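Local coordinates for protein esterase (Sinorhizobium meliloti 1021, PDB 4TX1) that probably hydrolyses acetyl and aryl esters, acting as a carbohydrate acetylesterase of the SGNH hydrolase family, at residues A[40-44]-A[209-215]; A[112-116]-A[170-175]; A[123-127]-A[139-143]. One frame throughout, in Å; residues are numbered along the deposited sequence.

Contact 1: A[40-44]-A[209-215]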
ATOM      1  N   ARG A  40      -6.939  31.238 -12.321  1.00 16.37           N
ATOM      2  CA  ARG A  40      -6.347  30.397 -11.275  1.00 15.71           C
ATOM      3  C   ARG A  40      -5.131  31.135 -10.678  1.00 14.08           C
ATOM      4  O   ARG A  40      -4.374  31.762 -11.401  1.00 16.01           O
ATOM      5  CB  ARG A  40      -5.977  29.053 -11.865  1.00 13.99           C
ATOM      6  CG  ARG A  40      -7.171  28.380 -12.483  1.00 14.48           C
ATOM      7  CD  ARG A  40      -6.798  27.095 -13.263  1.00 15.17           C
ATOM      8  NE  ARG A  40      -7.856  26.733 -14.162  1.00 14.51           N
ATOM      9  CZ  ARG A  40      -7.739  25.914 -15.195  1.00 14.33           C
ATOM     10  NH1 ARG A  40      -6.541  25.359 -15.404  1.00 14.12           N
ATOM     11  NH2 ARG A  40      -8.729  25.724 -16.018  1.00 15.68           N
ATOM     12  N   TRP A  41      -4.876  30.991  -9.387  1.00 13.70           N
ATOM     13  CA  TRP A  41      -3.842  31.779  -8.764  1.00 14.64           C
ATOM     14  C   TRP A  41      -2.459  31.548  -9.249  1.00 16.47           C
ATOM     15  O   TRP A  41      -1.698  32.467  -9.466  1.00 15.36           O
ATOM     16  CB  TRP A  41      -3.974  31.784  -7.254  1.00 15.86           C
ATOM     17  CG  TRP A  41      -3.517  30.522  -6.501  1.00 16.30           C
ATOM     18  CD1 TRP A  41      -4.329  29.589  -5.937  1.00 17.38           C
ATOM     19  CD2 TRP A  41      -2.175  30.170  -6.163  1.00 15.99           C
ATOM     20  NE1 TRP A  41      -3.551  28.621  -5.277  1.00 15.68           N
ATOM     21  CE2 TRP A  41      -2.237  28.944  -5.427  1.00 16.20           C
ATOM     22  CE3 TRP A  41      -0.917  30.698  -6.477  1.00 15.11           C
ATOM     23  CZ2 TRP A  41      -1.074  28.286  -4.965  1.00 17.03           C
ATOM     24  CZ3 TRP A  41       0.229  30.052  -5.995  1.00 16.04           C
ATOM     25  CH2 TRP A  41       0.139  28.875  -5.252  1.00 15.57           C
ATOM     26  N   PRO A  42      -2.095  30.277  -9.608  1.00 14.31           N
ATOM     27  CA  PRO A  42      -0.777  30.124 -10.172  1.00 14.81           C
ATOM     28  C   PRO A  42      -0.568  30.822 -11.544  1.00 15.54           C
ATOM     29  O   PRO A  42       0.529  31.271 -11.865  1.00 17.09           O
ATOM     30  CB  PRO A  42      -0.652  28.607 -10.394  1.00 15.05           C
ATOM     31  CG  PRO A  42      -1.520  28.079  -9.315  1.00 14.45           C
ATOM     32  CD  PRO A  42      -2.765  28.989  -9.365  1.00 14.45           C
ATOM     33  N   SER A  43      -1.627  30.892 -12.343  1.00 17.50           N
ATOM     34  CA  SER A  43      -1.634  31.592 -13.635  1.00 16.78           C
ATOM     35  C   SER A  43      -1.447  33.100 -13.450  1.00 16.92           C
ATOM     36  O   SER A  43      -0.631  33.702 -14.203  1.00 18.29           O
ATOM     37  CB  SER A  43      -2.962  31.398 -14.354  1.00 17.53           C
ATOM     38  OG  SER A  43      -3.126  29.986 -14.653  1.00 19.04           O
ATOM     39  N   VAL A  44      -2.187  33.645 -12.500  1.00 16.21           N
ATOM     40  CA  VAL A  44      -2.037  35.093 -12.148  1.00 18.42           C
ATOM     41  C   VAL A  44      -0.618  35.416 -11.688  1.00 20.54           C
ATOM     42  O   VAL A  44       0.026  36.394 -12.170  1.00 20.24           O
ATOM     43  CB  VAL A  44      -3.059  35.539 -11.129  1.00 18.32           C
ATOM     44  CG1 VAL A  44      -2.650  36.939 -10.618  1.00 20.17           C
ATOM     45  CG2 VAL A  44      -4.486  35.354 -11.700  1.00 18.72           C
ATOM     46  N   ARG A 209      -8.039  35.049  -8.092  1.00 15.59           N
ATOM     47  CA  ARG A 209      -7.055  35.977  -8.665  1.00 17.29           C
ATOM     48  C   ARG A 209      -6.305  36.808  -7.609  1.00 16.41           C
ATOM     49  O   ARG A 209      -5.049  37.005  -7.720  1.00 19.17           O
ATOM     50  CB  ARG A 209      -7.759  36.936  -9.660  1.00 20.90           C
ATOM     51  CG  ARG A 209      -8.246  36.306 -10.920  1.00 24.58           C
ATOM     52  CD  ARG A 209      -8.946  37.399 -11.796  1.00 28.84           C
ATOM     53  NE  ARG A 209      -7.847  38.108 -12.300  1.00 34.72           N
ATOM     54  CZ  ARG A 209      -7.138  37.806 -13.394  1.00 39.94           C
ATOM     55  NH1 ARG A 209      -7.513  36.871 -14.261  1.00 39.08           N
ATOM     56  NH2 ARG A 209      -6.016  38.529 -13.637  1.00 40.11           N
ATOM     57  N   ALA A 210      -6.984  37.167  -6.541  1.00 18.41           N
ATOM     58  CA  ALA A 210      -6.480  38.032  -5.465  1.00 18.57           C
ATOM     59  C   ALA A 210      -5.370  37.336  -4.757  1.00 21.86           C
ATOM     60  O   ALA A 210      -4.373  37.958  -4.369  1.00 19.89           O
ATOM     61  CB  ALA A 210      -7.562  38.427  -4.491  1.00 17.95           C
ATOM     62  N   VAL A 211      -5.525  36.012  -4.558  1.00 20.75           N
ATOM     63  CA  VAL A 211      -4.435  35.238  -3.961  1.00 17.82           C
ATOM     64  C   VAL A 211      -3.224  35.338  -4.829  1.00 17.34           C
ATOM     65  O   VAL A 211      -2.127  35.560  -4.304  1.00 19.35           O
ATOM     66  CB  VAL A 211      -4.821  33.745  -3.750  1.00 18.00           C
ATOM     67  CG1 VAL A 211      -3.585  32.971  -3.323  1.00 15.65           C
ATOM     68  CG2 VAL A 211      -5.982  33.630  -2.808  1.00 16.13           C
ATOM     69  N   GLY A 212      -3.336  35.098  -6.130  1.00 16.44           N
ATOM     70  CA  GLY A 212      -2.211  35.106  -7.018  1.00 20.29           C
ATOM     71  C   GLY A 212      -1.518  36.469  -7.028  1.00 20.99           C
ATOM     72  O   GLY A 212      -0.288  36.548  -7.008  1.00 21.61           O
ATOM     73  N   ARG A 213      -2.314  37.540  -7.089  1.00 21.89           N
ATOM     74  CA  ARG A 213      -1.726  38.931  -7.075  1.00 23.57           C
ATOM     75  C   ARG A 213      -1.062  39.223  -5.774  1.00 22.06           C
ATOM     76  O   ARG A 213       0.048  39.777  -5.735  1.00 22.84           O
ATOM     77  CB  ARG A 213      -2.807  40.011  -7.264  1.00 26.02           C
ATOM     78  CG  ARG A 213      -3.312  40.103  -8.662  1.00 32.78           C
ATOM     79  CD  ARG A 213      -3.968  41.480  -8.772  1.00 35.09           C
ATOM     80  NE  ARG A 213      -5.080  41.473  -7.864  1.00 32.61           N
ATOM     81  CZ  ARG A 213      -6.282  41.048  -8.212  1.00 33.94           C
ATOM     82  NH1 ARG A 213      -6.489  40.686  -9.463  1.00 37.46           N
ATOM     83  NH2 ARG A 213      -7.282  41.049  -7.319  1.00 35.34           N
ATOM     84  N   GLY A 214      -1.714  38.833  -4.688  1.00 18.69           N
ATOM     85  CA  GLY A 214      -1.193  38.971  -3.361  1.00 22.07           C
ATOM     86  C   GLY A 214       0.139  38.304  -3.079  1.00 22.65           C
ATOM     87  O   GLY A 214       0.925  38.812  -2.277  1.00 20.69           O
ATOM     88  N   LEU A 215       0.395  37.160  -3.731  1.00 20.09           N
ATOM     89  CA  LEU A 215       1.671  36.430  -3.523  1.00 19.17           C
ATOM     90  C   LEU A 215       2.849  36.990  -4.277  1.00 21.00           C
ATOM     91  O   LEU A 215       3.985  36.688  -3.990  1.00 21.43           O
ATOM     92  CB  LEU A 215       1.431  34.968  -3.917  1.00 17.92           C
ATOM     93  CG  LEU A 215       0.604  34.158  -2.957  1.00 17.80           C
ATOM     94  CD1 LEU A 215       0.101  32.844  -3.575  1.00 19.24           C
ATOM     95  CD2 LEU A 215       1.390  33.834  -1.690  1.00 19.99           C
TER
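V44 and W41, one helical turn apart at the start of helix 41-49, press against helix 205-223 where G212 has no side chain, and the CA atoms of W41 and G212 come within 4.1 Å. V44 loses the most surface. Its CG1, anti to the backbone N (chi1 169°), rests on the backbone, 3.6 Å from R213 N. The other branch serves R209: V44 CG2 sits 3.9 Å above the guanidinium plane, over its centre, and also meets the aliphatic part of the chain at CG. R209 bends at chi3 to bring its head there. W41 brings CB to 3.6 Å from G212 N. Over one face of its indole, V211 CG1 makes a CH-pi contact, 4.3 Å from the centroid of the five-membered ring and 21° off its normal; P42 CD lies over the opposite face. Further out, L215 CD1 reaches W41 CZ3 at 3.7 Å, and the indole NE1 is hydrogen-bonded to T24 OG1. The two helices are thus joined by shape and dispersion, while R209 and R213, salt-bridged to D39 and E206, lend the contact a guanidinium face and methylene carbon respectively.

Contact 2: A[112-116]-A[170-175]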
ATOM      1  N   ALA A 112      -6.768  22.589  13.355  1.00 16.67           N
ATOM      2  CA  ALA A 112      -5.700  23.415  12.877  1.00 15.31           C
ATOM      3  C   ALA A 112      -4.328  22.815  13.201  1.00 16.80           C
ATOM      4  O   ALA A 112      -3.381  22.908  12.403  1.00 14.86           O
ATOM      5  CB  ALA A 112      -5.805  24.856  13.425  1.00 17.65           C
ATOM      6  N   PHE A 113      -4.201  22.287  14.415  1.00 17.46           N
ATOM      7  CA  PHE A 113      -2.915  21.753  14.847  1.00 17.44           C
ATOM      8  C   PHE A 113      -2.521  20.548  13.943  1.00 16.14           C
ATOM      9  O   PHE A 113      -1.406  20.435  13.553  1.00 17.78           O
ATOM     10  CB  PHE A 113      -2.969  21.280  16.309  1.00 18.72           C
ATOM     11  CG  PHE A 113      -1.688  20.819  16.763  1.00 21.37           C
ATOM     12  CD1 PHE A 113      -0.658  21.737  16.922  1.00 23.80           C
ATOM     13  CD2 PHE A 113      -1.425  19.446  16.861  1.00 23.25           C
ATOM     14  CE1 PHE A 113       0.612  21.281  17.270  1.00 27.04           C
ATOM     15  CE2 PHE A 113      -0.169  19.031  17.264  1.00 23.07           C
ATOM     16  CZ  PHE A 113       0.823  19.927  17.460  1.00 25.29           C
ATOM     17  N   GLY A 114      -3.492  19.696  13.591  1.00 15.71           N
ATOM     18  CA  GLY A 114      -3.173  18.554  12.708  1.00 15.23           C
ATOM     19  C   GLY A 114      -2.720  19.035  11.317  1.00 14.70           C
ATOM     20  O   GLY A 114      -1.863  18.403  10.705  1.00 15.47           O
ATOM     21  N   ALA A 115      -3.252  20.167  10.840  1.00 14.39           N
ATOM     22  CA  ALA A 115      -2.897  20.745   9.567  1.00 14.28           C
ATOM     23  C   ALA A 115      -1.478  21.268   9.630  1.00 15.69           C
ATOM     24  O   ALA A 115      -0.690  21.036   8.740  1.00 13.37           O
ATOM     25  CB  ALA A 115      -3.854  21.855   9.086  1.00 12.37           C
ATOM     26  N   VAL A 116      -1.119  22.019  10.687  1.00 15.75           N
ATOM     27  CA  VAL A 116       0.251  22.549  10.698  1.00 15.73           C
ATOM     28  C   VAL A 116       1.269  21.402  10.853  1.00 13.56           C
ATOM     29  O   VAL A 116       2.327  21.508  10.331  1.00 14.35           O
ATOM     30  CB  VAL A 116       0.438  23.672  11.746  1.00 19.01           C
ATOM     31  CG1 VAL A 116       0.301  23.140  13.109  1.00 17.66           C
ATOM     32  CG2 VAL A 116       1.754  24.417  11.542  1.00 21.81           C
ATOM     33  N   MET A 170      -7.528  29.547  12.850  1.00 20.17           N
ATOM     34  CA  MET A 170      -6.241  29.352  13.560  1.00 20.82           C
ATOM     35  C   MET A 170      -5.088  29.007  12.647  1.00 21.98           C
ATOM     36  O   MET A 170      -3.926  28.967  13.088  1.00 21.94           O
ATOM     37  CB  MET A 170      -6.390  28.295  14.618  1.00 21.72           C
ATOM     38  CG  MET A 170      -7.402  28.636  15.696  1.00 27.67           C
ATOM     39  SD  MET A 170      -7.716  27.175  16.692  1.00 35.99           S
ATOM     40  CE  MET A 170      -9.349  27.427  17.392  1.00 36.81           C
ATOM     41  N   LEU A 171      -5.368  28.693  11.368  1.00 20.53           N
ATOM     42  CA  LEU A 171      -4.261  28.309  10.478  1.00 20.08           C
ATOM     43  C   LEU A 171      -3.228  29.394  10.212  1.00 22.22           C
ATOM     44  O   LEU A 171      -2.045  29.092  10.186  1.00 19.66           O
ATOM     45  CB  LEU A 171      -4.772  27.793   9.094  1.00 18.73           C
ATOM     46  CG  LEU A 171      -5.698  26.598   9.171  1.00 18.95           C
ATOM     47  CD1 LEU A 171      -6.453  26.460   7.850  1.00 16.31           C
ATOM     48  CD2 LEU A 171      -4.902  25.328   9.581  1.00 17.59           C
ATOM     49  N   ALA A 172      -3.626  30.666  10.013  1.00 18.59           N
ATOM     50  CA  ALA A 172      -2.644  31.711   9.734  1.00 19.46           C
ATOM     51  C   ALA A 172      -1.573  31.859  10.864  1.00 18.19           C
ATOM     52  O   ALA A 172      -0.409  31.883  10.580  1.00 19.52           O
ATOM     53  CB  ALA A 172      -3.328  33.023   9.402  1.00 19.70           C
ATOM     54  N   PRO A 173      -1.973  31.947  12.136  1.00 21.28           N
ATOM     55  CA  PRO A 173      -0.929  32.166  13.169  1.00 20.40           C
ATOM     56  C   PRO A 173      -0.028  30.914  13.366  1.00 21.58           C
ATOM     57  O   PRO A 173       1.208  31.052  13.516  1.00 22.25           O
ATOM     58  CB  PRO A 173      -1.722  32.513  14.426  1.00 22.10           C
ATOM     59  CG  PRO A 173      -3.160  32.200  14.170  1.00 23.18           C
ATOM     60  CD  PRO A 173      -3.336  32.190  12.656  1.00 20.45           C
ATOM     61  N   LEU A 174      -0.634  29.715  13.320  1.00 21.23           N
ATOM     62  CA  LEU A 174       0.105  28.464  13.417  1.00 19.17           C
ATOM     63  C   LEU A 174       1.054  28.306  12.238  1.00 17.43           C
ATOM     64  O   LEU A 174       2.200  27.893  12.442  1.00 17.34           O
ATOM     65  CB  LEU A 174      -0.841  27.287  13.518  1.00 20.30           C
ATOM     66  CG  LEU A 174      -1.662  27.093  14.781  1.00 21.03           C
ATOM     67  CD1 LEU A 174      -2.536  25.841  14.643  1.00 24.11           C
ATOM     68  CD2 LEU A 174      -0.727  27.053  15.989  1.00 24.86           C
ATOM     69  N   TYR A 175       0.599  28.595  10.996  1.00 17.19           N
ATOM     70  CA  TYR A 175       1.467  28.452   9.842  1.00 16.39           C
ATOM     71  C   TYR A 175       2.614  29.471   9.894  1.00 17.50           C
ATOM     72  O   TYR A 175       3.723  29.208   9.511  1.00 19.47           O
ATOM     73  CB  TYR A 175       0.721  28.628   8.513  1.00 14.73           C
ATOM     74  CG  TYR A 175      -0.110  27.426   8.081  1.00 15.82           C
ATOM     75  CD1 TYR A 175      -0.487  26.438   8.952  1.00 15.14           C
ATOM     76  CD2 TYR A 175      -0.615  27.356   6.801  1.00 13.77           C
ATOM     77  CE1 TYR A 175      -1.297  25.338   8.518  1.00 14.61           C
ATOM     78  CE2 TYR A 175      -1.378  26.294   6.348  1.00 14.45           C
ATOM     79  CZ  TYR A 175      -1.725  25.272   7.199  1.00 13.71           C
ATOM     80  OH  TYR A 175      -2.568  24.192   6.881  1.00 13.99           O
TER
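A112 and A115 let the side chains of helix 171-182 come close against the first turn of helix 112-127. L171 and Y175 fill the inner side. L171 CD2 lies 3.7 Å from A115 CB and also meets A112 CA, although L171 leaves its backbone alongside the partner helix and only its end turns in. Y175 reaches across to A115, its OH 3.5 Å from A115 CB, and its CE1 approaches V116 CA at 3.9 Å. V116 and Y175 lie alongside each other, running opposite ways; V116 CG2, anti to the backbone N, sits beside the ring atom CD1 and 3.6 Å from L174 O. L171 CB lies over the centre of one ring face, and the hydroxyl is hydrogen-bonded to L99 O, fixing the far end of the ring in the interior. A phenylalanine in place of Y175, lacking the hydroxyl, would probably leave L99 O without this partner, open a gap beside A115 CB and let the far end of the ring shift.

In the alpha/beta/alpha sandwich of the SGNH hydrolases, these helices are the connections leading into and out of strand 140-145 of the parallel sheet. Their short segments run at 39° to one another, with axes 9.6 Å apart at closest approach, and Y175 also touches I143 and S145 of that strand.

Toward solvent the fit is looser. L174 CD1 still sits 3.6 Å from A112 CB, but it meets V116 CG1 only at 4.2 Å, and L174 is partly exposed. The exposed M170 contributes CB, 3.7 Å from A112 CB, before its extended chain leads away from the contact. F113 is directed away from helix 171-182 and packs on M160 of the second subunit.

Contact 3: A[123-127]-A[139-143]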
ATOM      1  N   VAL A 123       7.120  20.095   4.484  1.00 13.42           N
ATOM      2  CA  VAL A 123       8.381  20.870   4.410  1.00 13.67           C
ATOM      3  C   VAL A 123       9.540  19.889   4.459  1.00 13.76           C
ATOM      4  O   VAL A 123      10.504  20.003   3.704  1.00 14.10           O
ATOM      5  CB  VAL A 123       8.468  21.930   5.544  1.00 13.32           C
ATOM      6  CG1 VAL A 123       9.876  22.551   5.529  1.00 15.81           C
ATOM      7  CG2 VAL A 123       7.342  22.959   5.294  1.00 14.78           C
ATOM      8  N   ASN A 124       9.498  18.976   5.413  1.00 13.79           N
ATOM      9  CA  ASN A 124      10.611  18.002   5.554  1.00 15.77           C
ATOM     10  C   ASN A 124      10.802  17.099   4.318  1.00 15.57           C
ATOM     11  O   ASN A 124      11.934  16.758   3.981  1.00 14.62           O
ATOM     12  CB  ASN A 124      10.382  17.145   6.809  1.00 17.30           C
ATOM     13  CG  ASN A 124      10.656  17.950   8.094  1.00 25.04           C
ATOM     14  OD1 ASN A 124      11.673  18.706   8.161  1.00 31.58           O
ATOM     15  ND2 ASN A 124       9.763  17.850   9.070  1.00 25.80           N
ATOM     16  N   LEU A 125       9.687  16.743   3.641  1.00 13.45           N
ATOM     17  CA  LEU A 125       9.769  15.980   2.395  1.00 12.76           C
ATOM     18  C   LEU A 125      10.530  16.752   1.342  1.00 12.79           C
ATOM     19  O   LEU A 125      11.270  16.165   0.544  1.00 14.15           O
ATOM     20  CB  LEU A 125       8.353  15.545   1.902  1.00 11.22           C
ATOM     21  CG  LEU A 125       7.754  14.445   2.777  1.00 13.47           C
ATOM     22  CD1 LEU A 125       6.249  14.363   2.386  1.00 11.76           C
ATOM     23  CD2 LEU A 125       8.465  13.096   2.568  1.00 13.36           C
ATOM     24  N   VAL A 126      10.347  18.075   1.270  1.00 12.66           N
ATOM     25  CA  VAL A 126      11.049  18.887   0.309  1.00 11.59           C
ATOM     26  C   VAL A 126      12.567  18.896   0.693  1.00 12.00           C
ATOM     27  O   VAL A 126      13.445  18.679  -0.203  1.00 15.09           O
ATOM     28  CB  VAL A 126      10.520  20.338   0.249  1.00 12.81           C
ATOM     29  CG1 VAL A 126      11.396  21.154  -0.678  1.00 13.54           C
ATOM     30  CG2 VAL A 126       9.054  20.349  -0.252  1.00 12.89           C
ATOM     31  N   ARG A 127      12.816  19.131   1.955  1.00 14.24           N
ATOM     32  CA  ARG A 127      14.164  19.347   2.401  1.00 16.53           C
ATOM     33  C   ARG A 127      14.990  18.092   2.313  1.00 17.79           C
ATOM     34  O   ARG A 127      16.186  18.153   2.221  1.00 18.53           O
ATOM     35  CB  ARG A 127      14.135  19.878   3.797  1.00 20.00           C
ATOM     36  CG  ARG A 127      13.424  21.211   3.864  1.00 20.00           C
ATOM     37  CD  ARG A 127      14.348  22.253   4.348  1.00 20.00           C
ATOM     38  NE  ARG A 127      13.936  23.624   4.137  1.00 20.00           N
ATOM     39  CZ  ARG A 127      13.555  24.406   5.116  1.00 20.00           C
ATOM     40  NH1 ARG A 127      13.440  23.931   6.327  1.00 20.00           N
ATOM     41  NH2 ARG A 127      13.275  25.657   4.876  1.00 20.00           N
ATOM     42  N   PRO A 139      15.513  24.081  -2.577  1.00 29.26           N
ATOM     43  CA  PRO A 139      14.513  25.056  -2.959  1.00 23.18           C
ATOM     44  C   PRO A 139      14.079  25.878  -1.752  1.00 18.38           C
ATOM     45  O   PRO A 139      14.133  25.417  -0.610  1.00 21.84           O
ATOM     46  CB  PRO A 139      13.349  24.222  -3.472  1.00 24.01           C
ATOM     47  CG  PRO A 139      13.731  22.812  -3.361  1.00 25.40           C
ATOM     48  CD  PRO A 139      15.208  22.760  -3.158  1.00 27.54           C
ATOM     49  N   GLU A 140      13.644  27.104  -2.023  1.00 19.31           N
ATOM     50  CA  GLU A 140      12.966  27.885  -1.026  1.00 19.82           C
ATOM     51  C   GLU A 140      11.536  27.338  -0.869  1.00 16.59           C
ATOM     52  O   GLU A 140      11.011  26.707  -1.779  1.00 17.60           O
ATOM     53  CB  GLU A 140      12.872  29.339  -1.497  1.00 23.23           C
ATOM     54  CG  GLU A 140      14.236  29.979  -1.657  1.00 29.68           C
ATOM     55  CD  GLU A 140      14.913  30.182  -0.323  1.00 31.91           C
ATOM     56  OE1 GLU A 140      14.221  30.541   0.675  1.00 33.04           O
ATOM     57  OE2 GLU A 140      16.159  29.985  -0.268  1.00 47.30           O
ATOM     58  N   ILE A 141      10.959  27.583   0.281  1.00 15.37           N
ATOM     59  CA  ILE A 141       9.579  27.124   0.576  1.00 16.05           C
ATOM     60  C   ILE A 141       8.729  28.261   1.117  1.00 18.55           C
ATOM     61  O   ILE A 141       9.131  28.963   2.083  1.00 19.95           O
ATOM     62  CB  ILE A 141       9.645  25.993   1.607  1.00 15.53           C
ATOM     63  CG1 ILE A 141      10.429  24.788   1.061  1.00 17.33           C
ATOM     64  CG2 ILE A 141       8.231  25.452   1.889  1.00 16.49           C
ATOM     65  CD1 ILE A 141      10.675  23.681   2.112  1.00 17.35           C
ATOM     66  N   LEU A 142       7.559  28.431   0.530  1.00 15.98           N
ATOM     67  CA  LEU A 142       6.557  29.399   0.957  1.00 16.26           C
ATOM     68  C   LEU A 142       5.317  28.657   1.472  1.00 15.59           C
ATOM     69  O   LEU A 142       4.651  27.969   0.640  1.00 16.52           O
ATOM     70  CB  LEU A 142       6.181  30.272  -0.178  1.00 16.60           C
ATOM     71  CG  LEU A 142       5.453  31.587  -0.019  1.00 20.03           C
ATOM     72  CD1 LEU A 142       4.776  32.221  -1.218  1.00 20.17           C
ATOM     73  CD2 LEU A 142       5.304  32.175   1.407  1.00 18.49           C
ATOM     74  N   ILE A 143       4.957  28.912   2.713  1.00 15.15           N
ATOM     75  CA  ILE A 143       3.776  28.350   3.355  1.00 14.80           C
ATOM     76  C   ILE A 143       2.657  29.395   3.248  1.00 18.86           C
ATOM     77  O   ILE A 143       2.765  30.488   3.786  1.00 19.02           O
ATOM     78  CB  ILE A 143       3.983  27.959   4.795  1.00 14.98           C
ATOM     79  CG1 ILE A 143       5.065  26.873   4.840  1.00 14.92           C
ATOM     80  CG2 ILE A 143       2.679  27.496   5.457  1.00 14.86           C
ATOM     81  CD1 ILE A 143       5.628  26.541   6.199  1.00 15.32           C
TER
HETATM   82  O   HOH W   1      14.557  23.200   0.754  1.00 32.60           O
HETATM   83  O   HOH W   2      14.103  26.112   2.026  1.00 40.98           O
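P139 O accepts hydrogen bonds from two waters, at 2.6 Å from water 1 and 2.7 Å from water 2, and both waters lie in the plane of the R127 guanidinium at its edge. Water 2 accepts from R127 NH2 at 3.0 Å, whereas the bond from NE to water 1 is weak. The arginine's polar link to P139, just before strand 140-145, is thus made through water. V123 CG1 lies over one face of the guanidinium, offset toward the rim; together with the hydrogen bond from R127 NH1 to L182 O and the waters at the edge, this limits the group's rotation.

Beneath this polar rim, I141 carries the apolar contact. Its CD1, at the end of a chain extended at chi2 (173°), packs among three residues of one helical turn: V123 CG1 at 3.7 Å, V126 CB at 3.8 Å, and R127, whose NE passes it obliquely. V126 and I141 meet tip to tip. On one side of this point V126 CG1 rests against P139 CG at 3.9 Å; on the other V123 CG2 meets I143 CD1 at 4.1 Å, the two side chains crossing at about a right angle.

The helix and strand segments run nearly antiparallel, at 168°, consistent with the return of the chain into the sheet in a beta-alpha-beta crossover. V126 also packs on I95 and F97 of strand 94-98 and on L86 of helix 78-89, while L142, pointing to the opposite face of the sheet, meets helix 205-223.

The three contacts lie on the two faces of the parallel sheet. Contacts 2 and 3 share helix 112-127, near its start and at its end, with centres about 17 Å apart, and Y175 CD2 packs 3.6 Å from I143 CG2. Contact 1 is on the other face, its centre about 20 Å from that of contact 3, and L215 CD2 packs 3.8 Å from L142 CD1, which strand 140-145 presents to that face. The nearest atoms of contacts 1 and 2 are about 11 Å apart. S22, D199 and H202 probably form the catalytic triad; contact 1 adjoins it, since helix 205-223 begins just after H202 and W41 NE1 is hydrogen-bonded to T24, two residues after S22.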